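Local coordinates for lipoprotein NlpE (PDB 2Z4I) that takes part in copper homeostasis and in adhesion of stationary-phase cells to hydrophobic surfaces, and activates the Cpx pathway as an outer-membrane lipoprotein, at residues 40-43 with 49-52; 88-93 with 97-102; 131-136 with 157-162; 143-148 with 209-214. The protein carries 1 engineered substitution. One frame throughout, in Å; residues are numbered along the deposited sequence.

Contact 1 of 4, residues 40-43 with 49-52; sequences SLFL and WVMN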
loop_
_atom_site.group_PDB
_atom_site.type_symbol
_atom_site.label_atom_id
_atom_site.label_comp_id
_atom_site.label_asym_id
_atom_site.label_seq_id
_atom_site.Cartn_x
_atom_site.Cartn_y
_atom_site.Cartn_z
ATOM N N SER A 40 -25.486 6.004 -0.832
ATOM C CA SER A 40 -26.154 5.855 0.453
ATOM C C SER A 40 -27.585 5.485 0.160
ATOM O O SER A 40 -28.263 6.177 -0.604
ATOM C CB SER A 40 -26.089 7.145 1.274
ATOM O OG SER A 40 -26.613 8.231 0.543
ATOM N N LEU A 41 -28.015 4.369 0.748
ATOM C CA LEU A 41 -29.363 3.846 0.570
ATOM C C LEU A 41 -30.081 3.916 1.898
ATOM O O LEU A 41 -29.525 3.534 2.932
ATOM C CB LEU A 41 -29.306 2.400 0.078
ATOM C CG LEU A 41 -30.595 1.575 0.102
ATOM C CD1 LEU A 41 -31.677 2.242 -0.723
ATOM C CD2 LEU A 41 -30.305 0.188 -0.448
ATOM N N PHE A 42 -31.318 4.410 1.861
ATOM C CA PHE A 42 -32.127 4.566 3.059
ATOM C C PHE A 42 -33.432 3.808 2.943
ATOM O O PHE A 42 -34.270 4.107 2.079
ATOM C CB PHE A 42 -32.423 6.040 3.284
ATOM C CG PHE A 42 -31.205 6.864 3.543
ATOM C CD1 PHE A 42 -30.819 7.167 4.837
ATOM C CD2 PHE A 42 -30.428 7.322 2.495
ATOM C CE1 PHE A 42 -29.674 7.918 5.084
ATOM C CE2 PHE A 42 -29.283 8.068 2.737
ATOM C CZ PHE A 42 -28.910 8.364 4.037
ATOM N N LEU A 43 -33.609 2.828 3.818
ATOM C CA LEU A 43 -34.827 2.036 3.798
ATOM C C LEU A 43 -35.766 2.555 4.859
ATOM O O LEU A 43 -35.480 2.476 6.048
ATOM C CB LEU A 43 -34.507 0.556 4.023
ATOM C CG LEU A 43 -33.734 -0.071 2.853
ATOM C CD1 LEU A 43 -33.506 -1.542 3.102
ATOM C CD2 LEU A 43 -34.518 0.123 1.576
ATOM N N TRP A 49 -37.885 3.927 -0.137
ATOM C CA TRP A 49 -36.446 4.067 -0.017
ATOM C C TRP A 49 -36.007 5.286 -0.806
ATOM O O TRP A 49 -36.716 5.774 -1.686
ATOM C CB TRP A 49 -35.729 2.839 -0.586
ATOM C CG TRP A 49 -36.055 2.563 -2.040
ATOM C CD1 TRP A 49 -37.116 1.844 -2.521
ATOM C CD2 TRP A 49 -35.334 3.023 -3.191
ATOM N NE1 TRP A 49 -37.098 1.828 -3.895
ATOM C CE2 TRP A 49 -36.013 2.541 -4.333
ATOM C CE3 TRP A 49 -34.182 3.791 -3.369
ATOM C CZ2 TRP A 49 -35.573 2.802 -5.639
ATOM C CZ3 TRP A 49 -33.739 4.053 -4.674
ATOM C CH2 TRP A 49 -34.437 3.558 -5.787
ATOM N N VAL A 50 -34.814 5.762 -0.488
ATOM C CA VAL A 50 -34.249 6.908 -1.174
ATOM C C VAL A 50 -32.769 6.606 -1.269
ATOM O O VAL A 50 -32.156 6.163 -0.292
ATOM C CB VAL A 50 -34.478 8.225 -0.373
ATOM C CG1 VAL A 50 -33.681 8.195 0.925
ATOM C CG2 VAL A 50 -34.090 9.429 -1.230
HETATM N N MSE A 51 -32.212 6.806 -2.454
HETATM C CA MSE A 51 -30.801 6.556 -2.670
HETATM C C MSE A 51 -30.113 7.815 -3.150
HETATM O O MSE A 51 -30.677 8.587 -3.922
HETATM C CB MSE A 51 -30.600 5.457 -3.701
HETATM C CG MSE A 51 -29.143 5.172 -3.965
HETATM SE SE MSE A 51 -28.919 3.597 -5.028
HETATM C CE MSE A 51 -29.212 2.287 -3.622
ATOM N N ASN A 52 -28.888 8.019 -2.695
ATOM C CA ASN A 52 -28.148 9.187 -3.090
ATOM C C ASN A 52 -26.822 8.757 -3.671
ATOM O O ASN A 52 -26.138 7.905 -3.102
ATOM C CB ASN A 52 -27.897 10.076 -1.879
ATOM C CG ASN A 52 -27.273 11.410 -2.252
ATOM O OD1 ASN A 52 -26.436 11.932 -1.524
ATOM N ND2 ASN A 52 -27.689 11.973 -3.376
HETATM O O HOH W 1 -24.423 9.477 -1.116
#

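Contact 2 of 4, residues 88-93 with 97-102; sequences SYYRAK and LEMLDR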
loop_
_atom_site.group_PDB
_atom_site.type_symbol
_atom_site.label_atom_id
_atom_site.label_comp_id
_atom_site.label_asym_id
_atom_site.label_seq_id
_atom_site.Cartn_x
_atom_site.Cartn_y
_atom_site.Cartn_z
ATOM N N SER A 88 -34.045 -3.293 -9.047
ATOM C CA SER A 88 -32.640 -3.576 -8.715
ATOM C C SER A 88 -32.676 -4.539 -7.518
ATOM O O SER A 88 -33.644 -4.560 -6.764
ATOM C CB SER A 88 -31.884 -2.291 -8.377
ATOM O OG SER A 88 -32.706 -1.404 -7.654
ATOM N N TYR A 89 -31.622 -5.320 -7.318
ATOM C CA TYR A 89 -31.684 -6.320 -6.270
ATOM C C TYR A 89 -30.531 -6.399 -5.321
ATOM O O TYR A 89 -29.387 -6.224 -5.717
ATOM C CB TYR A 89 -31.848 -7.683 -6.926
ATOM C CG TYR A 89 -32.666 -7.630 -8.198
ATOM C CD1 TYR A 89 -32.112 -7.168 -9.391
ATOM C CD2 TYR A 89 -34.005 -8.009 -8.199
ATOM C CE1 TYR A 89 -32.880 -7.088 -10.549
ATOM C CE2 TYR A 89 -34.775 -7.930 -9.348
ATOM C CZ TYR A 89 -34.211 -7.477 -10.512
ATOM O OH TYR A 89 -34.978 -7.443 -11.648
ATOM N N TYR A 90 -30.837 -6.710 -4.065
ATOM C CA TYR A 90 -29.811 -6.843 -3.042
ATOM C C TYR A 90 -30.048 -8.049 -2.142
ATOM O O TYR A 90 -31.171 -8.510 -1.974
ATOM C CB TYR A 90 -29.767 -5.601 -2.157
ATOM C CG TYR A 90 -29.524 -4.310 -2.874
ATOM C CD1 TYR A 90 -30.517 -3.727 -3.637
ATOM C CD2 TYR A 90 -28.303 -3.656 -2.769
ATOM C CE1 TYR A 90 -30.313 -2.520 -4.284
ATOM C CE2 TYR A 90 -28.083 -2.450 -3.408
ATOM C CZ TYR A 90 -29.097 -1.884 -4.171
ATOM O OH TYR A 90 -28.891 -0.694 -4.842
ATOM N N ARG A 91 -28.968 -8.549 -1.562
ATOM C CA ARG A 91 -29.020 -9.663 -0.631
ATOM C C ARG A 91 -28.330 -9.117 0.605
ATOM O O ARG A 91 -27.153 -8.762 0.547
ATOM C CB ARG A 91 -28.232 -10.852 -1.172
ATOM C CG ARG A 91 -28.068 -11.990 -0.176
ATOM C CD ARG A 91 -27.502 -13.240 -0.844
ATOM N NE ARG A 91 -26.159 -13.014 -1.383
ATOM C CZ ARG A 91 -25.552 -13.813 -2.263
ATOM N NH1 ARG A 91 -26.170 -14.905 -2.712
ATOM N NH2 ARG A 91 -24.326 -13.516 -2.695
ATOM N N ALA A 92 -29.037 -9.034 1.722
ATOM C CA ALA A 92 -28.407 -8.496 2.919
ATOM C C ALA A 92 -27.777 -9.566 3.816
ATOM O O ALA A 92 -28.474 -10.226 4.571
ATOM C CB ALA A 92 -29.419 -7.683 3.706
ATOM N N LYS A 93 -26.457 -9.730 3.737
ATOM C CA LYS A 93 -25.750 -10.716 4.561
ATOM C C LYS A 93 -24.981 -10.054 5.716
ATOM O O LYS A 93 -23.781 -9.771 5.601
ATOM C CB LYS A 93 -24.781 -11.539 3.694
ATOM N N LEU A 97 -24.653 -5.182 2.245
ATOM C CA LEU A 97 -25.785 -5.198 1.324
ATOM C C LEU A 97 -25.140 -5.438 -0.038
ATOM O O LEU A 97 -24.436 -4.571 -0.552
ATOM C CB LEU A 97 -26.509 -3.846 1.310
ATOM C CG LEU A 97 -28.046 -3.788 1.313
ATOM C CD1 LEU A 97 -28.509 -2.727 0.345
ATOM C CD2 LEU A 97 -28.642 -5.117 0.936
ATOM N N GLU A 98 -25.365 -6.616 -0.614
ATOM C CA GLU A 98 -24.781 -6.966 -1.899
ATOM C C GLU A 98 -25.660 -6.690 -3.098
ATOM O O GLU A 98 -26.826 -7.064 -3.112
ATOM C CB GLU A 98 -24.439 -8.437 -1.931
ATOM C CG GLU A 98 -23.447 -8.881 -0.908
ATOM C CD GLU A 98 -22.867 -10.240 -1.270
ATOM O OE1 GLU A 98 -21.952 -10.291 -2.137
ATOM O OE2 GLU A 98 -23.346 -11.252 -0.698
HETATM N N MSE A 99 -25.093 -6.065 -4.121
HETATM C CA MSE A 99 -25.846 -5.790 -5.327
HETATM C C MSE A 99 -25.878 -7.053 -6.170
HETATM O O MSE A 99 -24.836 -7.671 -6.407
HETATM C CB MSE A 99 -25.184 -4.682 -6.125
HETATM C CG MSE A 99 -25.133 -3.354 -5.417
HETATM SE SE MSE A 99 -24.796 -1.978 -6.722
HETATM C CE MSE A 99 -25.908 -2.665 -8.142
ATOM N N LEU A 100 -27.061 -7.435 -6.640
ATOM C CA LEU A 100 -27.190 -8.641 -7.453
ATOM C C LEU A 100 -27.906 -8.403 -8.782
ATOM O O LEU A 100 -28.503 -7.344 -9.004
ATOM C CB LEU A 100 -27.994 -9.695 -6.698
ATOM C CG LEU A 100 -27.794 -9.910 -5.206
ATOM C CD1 LEU A 100 -28.875 -10.854 -4.723
ATOM C CD2 LEU A 100 -26.421 -10.490 -4.930
ATOM N N ASP A 101 -27.838 -9.407 -9.655
ATOM C CA ASP A 101 -28.539 -9.390 -10.931
ATOM C C ASP A 101 -29.863 -10.057 -10.541
ATOM O O ASP A 101 -29.964 -10.577 -9.430
ATOM C CB ASP A 101 -27.786 -10.231 -11.958
ATOM C CG ASP A 101 -27.600 -11.675 -11.520
ATOM O OD1 ASP A 101 -26.936 -12.435 -12.257
ATOM O OD2 ASP A 101 -28.110 -12.061 -10.447
ATOM N N ARG A 102 -30.882 -10.075 -11.398
ATOM C CA ARG A 102 -32.125 -10.690 -10.936
ATOM C C ARG A 102 -32.035 -12.187 -10.657
ATOM O O ARG A 102 -32.917 -12.737 -10.018
ATOM C CB ARG A 102 -33.299 -10.396 -11.881
ATOM C CG ARG A 102 -33.182 -10.961 -13.277
ATOM C CD ARG A 102 -34.378 -10.546 -14.143
ATOM N NE ARG A 102 -35.535 -11.438 -14.042
ATOM C CZ ARG A 102 -35.637 -12.610 -14.671
ATOM N NH1 ARG A 102 -34.653 -13.041 -15.446
ATOM N NH2 ARG A 102 -36.730 -13.348 -14.535
#

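Contact 3 of 4, residues 131-136 with 157-162; sequences GMYFYM and AELERS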
loop_
_atom_site.group_PDB
_atom_site.type_symbol
_atom_site.label_atom_id
_atom_site.label_comp_id
_atom_site.label_asym_id
_atom_site.label_seq_id
_atom_site.Cartn_x
_atom_site.Cartn_y
_atom_site.Cartn_z
ATOM N N GLY A 131 27.064 -7.323 3.568
ATOM C CA GLY A 131 28.031 -6.932 2.563
ATOM C C GLY A 131 29.442 -6.860 3.093
ATOM O O GLY A 131 29.661 -7.009 4.301
HETATM N N MSE A 132 30.400 -6.651 2.191
HETATM C CA MSE A 132 31.790 -6.530 2.588
HETATM C C MSE A 132 32.065 -5.045 2.792
HETATM O O MSE A 132 32.134 -4.285 1.831
HETATM C CB MSE A 132 32.715 -7.096 1.505
HETATM C CG MSE A 132 32.581 -8.607 1.237
HETATM SE SE MSE A 132 32.729 -9.787 2.792
HETATM C CE MSE A 132 34.444 -9.244 3.475
ATOM N N TYR A 133 32.197 -4.634 4.049
ATOM C CA TYR A 133 32.449 -3.234 4.384
ATOM C C TYR A 133 33.935 -2.938 4.336
ATOM O O TYR A 133 34.753 -3.759 4.749
ATOM C CB TYR A 133 31.935 -2.922 5.788
ATOM C CG TYR A 133 32.110 -1.477 6.226
ATOM C CD1 TYR A 133 31.177 -0.503 5.871
ATOM C CD2 TYR A 133 33.199 -1.090 7.013
ATOM C CE1 TYR A 133 31.320 0.816 6.290
ATOM C CE2 TYR A 133 33.351 0.232 7.437
ATOM C CZ TYR A 133 32.406 1.179 7.071
ATOM O OH TYR A 133 32.541 2.489 7.485
ATOM N N PHE A 134 34.276 -1.754 3.842
ATOM C CA PHE A 134 35.666 -1.341 3.736
ATOM C C PHE A 134 35.795 0.161 3.917
ATOM O O PHE A 134 35.173 0.939 3.204
ATOM C CB PHE A 134 36.231 -1.743 2.377
ATOM C CG PHE A 134 37.634 -1.282 2.151
ATOM C CD1 PHE A 134 37.896 -0.182 1.339
ATOM C CD2 PHE A 134 38.699 -1.930 2.770
ATOM C CE1 PHE A 134 39.208 0.268 1.143
ATOM C CE2 PHE A 134 40.014 -1.490 2.584
ATOM C CZ PHE A 134 40.270 -0.387 1.768
ATOM N N TYR A 135 36.609 0.566 4.878
ATOM C CA TYR A 135 36.802 1.978 5.138
ATOM C C TYR A 135 38.269 2.360 5.014
ATOM O O TYR A 135 39.157 1.596 5.402
ATOM C CB TYR A 135 36.307 2.317 6.537
ATOM C CG TYR A 135 36.534 3.756 6.915
ATOM C CD1 TYR A 135 35.824 4.776 6.291
ATOM C CD2 TYR A 135 37.469 4.101 7.889
ATOM C CE1 TYR A 135 36.034 6.093 6.624
ATOM C CE2 TYR A 135 37.691 5.418 8.230
ATOM C CZ TYR A 135 36.968 6.411 7.595
ATOM O OH TYR A 135 37.171 7.731 7.934
HETATM N N MSE A 136 38.520 3.548 4.479
HETATM C CA MSE A 136 39.884 4.025 4.315
HETATM C C MSE A 136 39.931 5.448 3.798
HETATM O O MSE A 136 39.393 5.742 2.729
HETATM C CB MSE A 136 40.650 3.133 3.353
HETATM C CG MSE A 136 42.028 3.667 3.040
HETATM SE SE MSE A 136 42.969 2.584 1.761
HETATM C CE MSE A 136 42.053 3.141 0.137
ATOM N N ALA A 157 31.337 7.451 12.631
ATOM C CA ALA A 157 32.458 7.197 13.521
ATOM C C ALA A 157 32.499 5.797 14.101
ATOM O O ALA A 157 33.406 5.018 13.805
ATOM C CB ALA A 157 32.445 8.205 14.641
ATOM N N GLU A 158 31.509 5.484 14.929
ATOM C CA GLU A 158 31.441 4.187 15.580
ATOM C C GLU A 158 31.563 3.007 14.634
ATOM O O GLU A 158 32.318 2.068 14.902
ATOM C CB GLU A 158 30.155 4.054 16.388
ATOM C CG GLU A 158 30.252 2.969 17.437
ATOM C CD GLU A 158 31.656 2.889 18.049
ATOM O OE1 GLU A 158 32.565 2.338 17.381
ATOM O OE2 GLU A 158 31.857 3.387 19.186
ATOM N N LEU A 159 30.825 3.042 13.531
ATOM C CA LEU A 159 30.907 1.947 12.584
ATOM C C LEU A 159 32.364 1.781 12.139
ATOM O O LEU A 159 32.925 0.695 12.221
ATOM C CB LEU A 159 30.013 2.228 11.385
ATOM C CG LEU A 159 29.732 1.031 10.480
ATOM C CD1 LEU A 159 28.947 -0.016 11.248
ATOM C CD2 LEU A 159 28.940 1.485 9.261
ATOM N N GLU A 160 32.981 2.872 11.700
ATOM C CA GLU A 160 34.364 2.845 11.237
ATOM C C GLU A 160 35.327 2.361 12.307
ATOM O O GLU A 160 36.312 1.680 12.006
ATOM C CB GLU A 160 34.773 4.235 10.757
ATOM C CG GLU A 160 34.008 4.692 9.527
ATOM C CD GLU A 160 33.642 6.160 9.588
ATOM O OE1 GLU A 160 32.935 6.634 8.679
ATOM O OE2 GLU A 160 34.058 6.839 10.548
ATOM N N ARG A 161 35.060 2.718 13.558
ATOM C CA ARG A 161 35.921 2.274 14.645
ATOM C C ARG A 161 35.835 0.744 14.676
ATOM O O ARG A 161 36.835 0.043 14.505
ATOM C CB ARG A 161 35.439 2.834 15.989
ATOM C CG ARG A 161 35.357 4.359 16.095
ATOM C CD ARG A 161 35.404 4.787 17.568
ATOM N NE ARG A 161 34.556 5.938 17.902
ATOM C CZ ARG A 161 34.787 7.200 17.538
ATOM N NH1 ARG A 161 35.851 7.511 16.803
ATOM N NH2 ARG A 161 33.953 8.161 17.934
ATOM N N SER A 162 34.616 0.252 14.874
ATOM C CA SER A 162 34.329 -1.176 14.934
ATOM C C SER A 162 34.962 -1.935 13.780
ATOM O O SER A 162 35.576 -2.976 13.980
ATOM C CB SER A 162 32.819 -1.392 14.931
ATOM O OG SER A 162 32.209 -0.655 15.981
HETATM O O HOH W 2 30.560 4.781 7.545
#

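Contact 4 of 4, residues 143-148 with 209-214; sequences TDCATG and QDCSSL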
loop_
_atom_site.group_PDB
_atom_site.type_symbol
_atom_site.label_atom_id
_atom_site.label_comp_id
_atom_site.label_asym_id
_atom_site.label_seq_id
_atom_site.Cartn_x
_atom_site.Cartn_y
_atom_site.Cartn_z
ATOM N N THR A 143 30.316 -3.469 -0.360
ATOM C CA THR A 143 30.014 -4.322 -1.501
ATOM C C THR A 143 28.959 -5.300 -0.988
ATOM O O THR A 143 29.227 -6.129 -0.114
ATOM C CB THR A 143 31.254 -5.066 -1.989
ATOM O OG1 THR A 143 32.226 -4.115 -2.450
ATOM C CG2 THR A 143 30.881 -5.996 -3.133
ATOM N N ASP A 144 27.751 -5.164 -1.522
ATOM C CA ASP A 144 26.617 -5.966 -1.097
ATOM C C ASP A 144 26.621 -7.406 -1.574
ATOM O O ASP A 144 26.606 -7.674 -2.772
ATOM C CB ASP A 144 25.332 -5.262 -1.525
ATOM C CG ASP A 144 24.104 -6.097 -1.277
ATOM O OD1 ASP A 144 23.703 -6.831 -2.205
ATOM O OD2 ASP A 144 23.550 -6.031 -0.158
ATOM N N CYS A 145 26.633 -8.332 -0.618
ATOM C CA CYS A 145 26.647 -9.759 -0.919
ATOM C C CYS A 145 25.555 -10.138 -1.907
ATOM O O CYS A 145 25.802 -10.857 -2.871
ATOM C CB CYS A 145 26.460 -10.598 0.355
ATOM S SG CYS A 145 27.861 -10.687 1.536
ATOM N N ALA A 146 24.348 -9.640 -1.668
ATOM C CA ALA A 146 23.203 -9.955 -2.514
ATOM C C ALA A 146 23.279 -9.559 -3.980
ATOM O O ALA A 146 22.989 -10.374 -4.840
ATOM C CB ALA A 146 21.944 -9.369 -1.899
ATOM N N THR A 147 23.652 -8.319 -4.276
ATOM C CA THR A 147 23.699 -7.858 -5.664
ATOM C C THR A 147 25.093 -7.656 -6.203
ATOM O O THR A 147 25.264 -7.318 -7.371
ATOM C CB THR A 147 22.975 -6.518 -5.837
ATOM O OG1 THR A 147 23.776 -5.464 -5.287
ATOM C CG2 THR A 147 21.642 -6.551 -5.129
ATOM N N GLY A 148 26.089 -7.836 -5.348
ATOM C CA GLY A 148 27.453 -7.656 -5.791
ATOM C C GLY A 148 27.775 -6.204 -6.078
ATOM O O GLY A 148 28.943 -5.833 -6.205
ATOM N N GLN A 209 34.785 -14.561 8.193
ATOM C CA GLN A 209 33.906 -14.920 7.080
ATOM C C GLN A 209 33.877 -13.968 5.894
ATOM O O GLN A 209 34.387 -12.849 5.950
ATOM C CB GLN A 209 32.478 -15.061 7.584
ATOM C CG GLN A 209 32.352 -15.740 8.917
ATOM C CD GLN A 209 31.193 -15.189 9.713
ATOM O OE1 GLN A 209 30.067 -15.104 9.219
ATOM N NE2 GLN A 209 31.460 -14.807 10.957
ATOM N N ASP A 210 33.248 -14.447 4.823
ATOM C CA ASP A 210 33.060 -13.691 3.591
ATOM C C ASP A 210 31.624 -14.019 3.163
ATOM O O ASP A 210 30.940 -14.779 3.845
ATOM C CB ASP A 210 34.077 -14.117 2.528
ATOM C CG ASP A 210 33.600 -15.280 1.693
ATOM O OD1 ASP A 210 33.012 -16.225 2.264
ATOM O OD2 ASP A 210 33.823 -15.250 0.464
ATOM N N CYS A 211 31.165 -13.471 2.044
ATOM C CA CYS A 211 29.786 -13.700 1.619
ATOM C C CYS A 211 29.307 -15.147 1.501
ATOM O O CYS A 211 28.182 -15.461 1.901
ATOM C CB CYS A 211 29.517 -12.977 0.301
ATOM S SG CYS A 211 29.489 -11.151 0.407
ATOM N N SER A 212 30.149 -16.020 0.950
ATOM C CA SER A 212 29.797 -17.433 0.763
ATOM C C SER A 212 29.399 -18.150 2.052
ATOM O O SER A 212 28.364 -18.814 2.113
ATOM C CB SER A 212 30.968 -18.185 0.124
ATOM O OG SER A 212 31.392 -17.555 -1.073
ATOM N N SER A 213 30.233 -18.007 3.076
ATOM C CA SER A 213 30.015 -18.645 4.371
ATOM C C SER A 213 28.625 -18.461 4.974
ATOM O O SER A 213 27.805 -17.702 4.467
ATOM C CB SER A 213 31.075 -18.161 5.371
ATOM O OG SER A 213 31.050 -16.751 5.523
ATOM N N LEU A 214 28.379 -19.179 6.067
ATOM C CA LEU A 214 27.112 -19.126 6.789
ATOM C C LEU A 214 27.335 -19.612 8.232
ATOM O O LEU A 214 28.426 -20.155 8.515
ATOM C CB LEU A 214 26.068 -20.020 6.102
ATOM C CG LEU A 214 25.694 -19.787 4.630
ATOM C CD1 LEU A 214 24.776 -20.915 4.172
ATOM C CD2 LEU A 214 25.013 -18.423 4.444
#

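Contact 1 of 4, residues 40-43 with 49-52
Ser-40 to Leu-43 and Trp-49 to Asn-52 form an antiparallel ladder in the hairpin of strands 34-43 and 48-56, within the N-terminal beta-barrel domain. Hydrogen-bonded pairs alternate with non-hydrogen-bonded ones. Ser-40 and Asn-52 bond in both directions, with Asn-52 N 2.9 Å from Ser-40 O. Phe-42 and Val-50 do the same, and here Phe-42 N lies 2.9 Å from Val-50 O. Leu-41, Leu-43, Trp-49 and Met-51 share one face of the sheet. Met-51 is a selenomethionine whose chain bends at its last torsion (chi3 -78°). The bend turns its methyl CE toward Leu-41, 3.7 Å from CB of that leucine. The CD1 branch of Leu-41 also approaches the indole of Trp-49 obliquely, 4.0 Å from CE3. Leu-80 of strand 77-82 also packs on Leu-41 and Trp-49. Replacing Leu-41 with an alanine would probably leave a gap beside the Met-51 methyl and let that chain turn more freely. The other face carries Phe-42 and Val-50, which lie side by side and point the same way. Their nearest carbons are Phe-42 CB and Val-50 CG1. Farther along this face a water bonds to Ser-40 OG at 3.0 Å and also to Asn-52 OD1. The chemistry is thus two-sided: an apolar face that packs across the barrel on strand 77-82, and a mixed, partly exposed face where water joins the polar pair.

Contact 2 of 4, residues 88-93 with 97-102
The hairpin of strands 87-93 and 96-100 ends the seven-stranded antiparallel sheet of the N-terminal domain, and Arg-91 and Glu-98 are its central pair. Their backbones bond both ways: Glu-98 N to Arg-91 O and Arg-91 N to Glu-98 O, each 3.0 Å. The side chains run alongside each other. Arg-91 has CG anti to the backbone N (chi1 172°) and bends at chi3 (63°), which brings its guanidinium beside Glu-98. A salt bridge forms, with Arg-91 NH2 3.2 Å from Glu-98 OE2. That oxygen lies near the guanidinium plane, but the nitrogen meets it from above the carboxylate plane. Arg-91 NE adds a weak bond to the same OE2. Leu-100 CD2 lies over one guanidinium face, offset toward its rim. Where the strands run on, Leu-100 N bonds to Tyr-89 O at 2.8 Å. Beyond it the chain of Arg-102 passes over the Tyr-89 ring. Arg-102 CA sits 3.8 Å from the ring centroid, almost on the normal, in a CH-pi contact. Arg-102 CB covers the phenol end, while its guanidinium leads away. A serine in place of Tyr-89 would probably strip Arg-102 of this aromatic support and leave the turn beyond the strand less well fixed. Asp-101 faces away from strand 87-93, and its OD2 accepts from Asn-105 N. On the other side of the sheet Tyr-90 crosses Leu-97 at about a right angle. Its CE2 lies 3.7 Å from Met-99 CG. Neighbouring strands joined in sequence order, as here, make an up-and-down beta meander, the topology used by calycin-type barrels.

Contact 3 of 4, residues 131-136 with 157-162
The ring of Tyr-135 has Glu-160 over one face, with CG 3.6 Å above the ring plane and over its centre. This is a CH-pi contact, and the carboxylate beyond it is stacked, its plane turned only 16° from the ring. The Tyr-133 ring meets Leu-159 CD2 obliquely, with CE1 3.9 Å away, and packs edge-to-face with Tyr-163. These groups join strand 127-135 to helix 157-167 in the C-terminal OB-fold domain. The helix follows strand 150-152 and precedes strand 174-185, as the helix of an OB barrel does between its third and fourth strands. Its direction runs 101° to that of the strand segment. The two tyrosines sit two residues apart on the strand, so both side chains leave the same face. In each, CG is anti to the backbone N (chi1 -178° in Tyr-133), which sends the rings out toward the helix. Leu-159 and Glu-160 come from its first turn. No direct hydrogen bond crosses the contact, so hydrocarbon packing and one water carry it. Glu-160 is buried, but its OE1 accepts from Asn-156 N. That bond probably fixes the carboxylate over the ring. Val-153 and Leu-176 also pack on Tyr-133, consistent with a place in the barrel interior. The strand segment falls in a region that could contain a copper-binding motif, though no metal is bound at this contact. A single water accepts from Tyr-133 OH at 3.0 Å and donates to Glu-160 OE1 at 3.2 Å.

Contact 4 of 4, residues 143-148 with 209-214
Cys-145 is tied to Cys-211 by a disulfide, and segment 143-148 leads up to it from the end of strand 140-144. Thr-143 is still in the strand and rests on Arg-150. Asp-144 ends the strand and points away from residues 209-214. Its OD1 accepts from Thr-147 N at 2.6 Å, an Asx motif. Cys-145 follows and points toward the other segment. Its SG is anti to the carbonyl carbon (chi1 -73°), and Cys-211 takes nearly the same torsion. The two SG atoms, Cys-145 to Cys-211, are 2.0 Å apart. The torsion about the bond is -87°, close to the 90° magnitude a relaxed disulfide prefers. Leu-175 packs on Cys-145. Ala-146 turns away, and Thr-147 begins to close the turn, its OG1 accepting from Lys-149 N. Gly-148 completes it with a backbone bond from its N to Asp-144 O at 2.6 Å, and its backbone has a positive phi (70°), which glycine adopts easily. On the far side, residues 209-214 form no regular helix or strand. There Ser-213 OG bonds to Asp-210 O at 2.6 Å, across the bend that holds Cys-211. No hydrogen bond crosses between the segments. The link is therefore almost wholly covalent: one S-S bond fastens the C-terminal tail to the barrel, and reducing it would probably leave little to hold these two turns together.

Contacts 1 and 2 belong to one sheet in the N-terminal domain; contacts 3 and 4 lie in the C-terminal domain, with centres of contacts 1 and 3 about 66 Å apart. Contact 3 is buried, contact 1 partly so, while contacts 2 and 4 are at the surface. Contacts 1 and 2 touch through apolar packing, Leu-41 on Leu-97. Contacts 3 and 4 share a sheet, where strand 127-135 neighbours strand 140-144, and Met-132 packs near Cys-211. The chemistry follows place. Both N-terminal hairpins rest on backbone ladders, contact 2 adding a surface salt bridge. Contact 3 relies on aromatic and aliphatic packing, and contact 4 on a covalent bond.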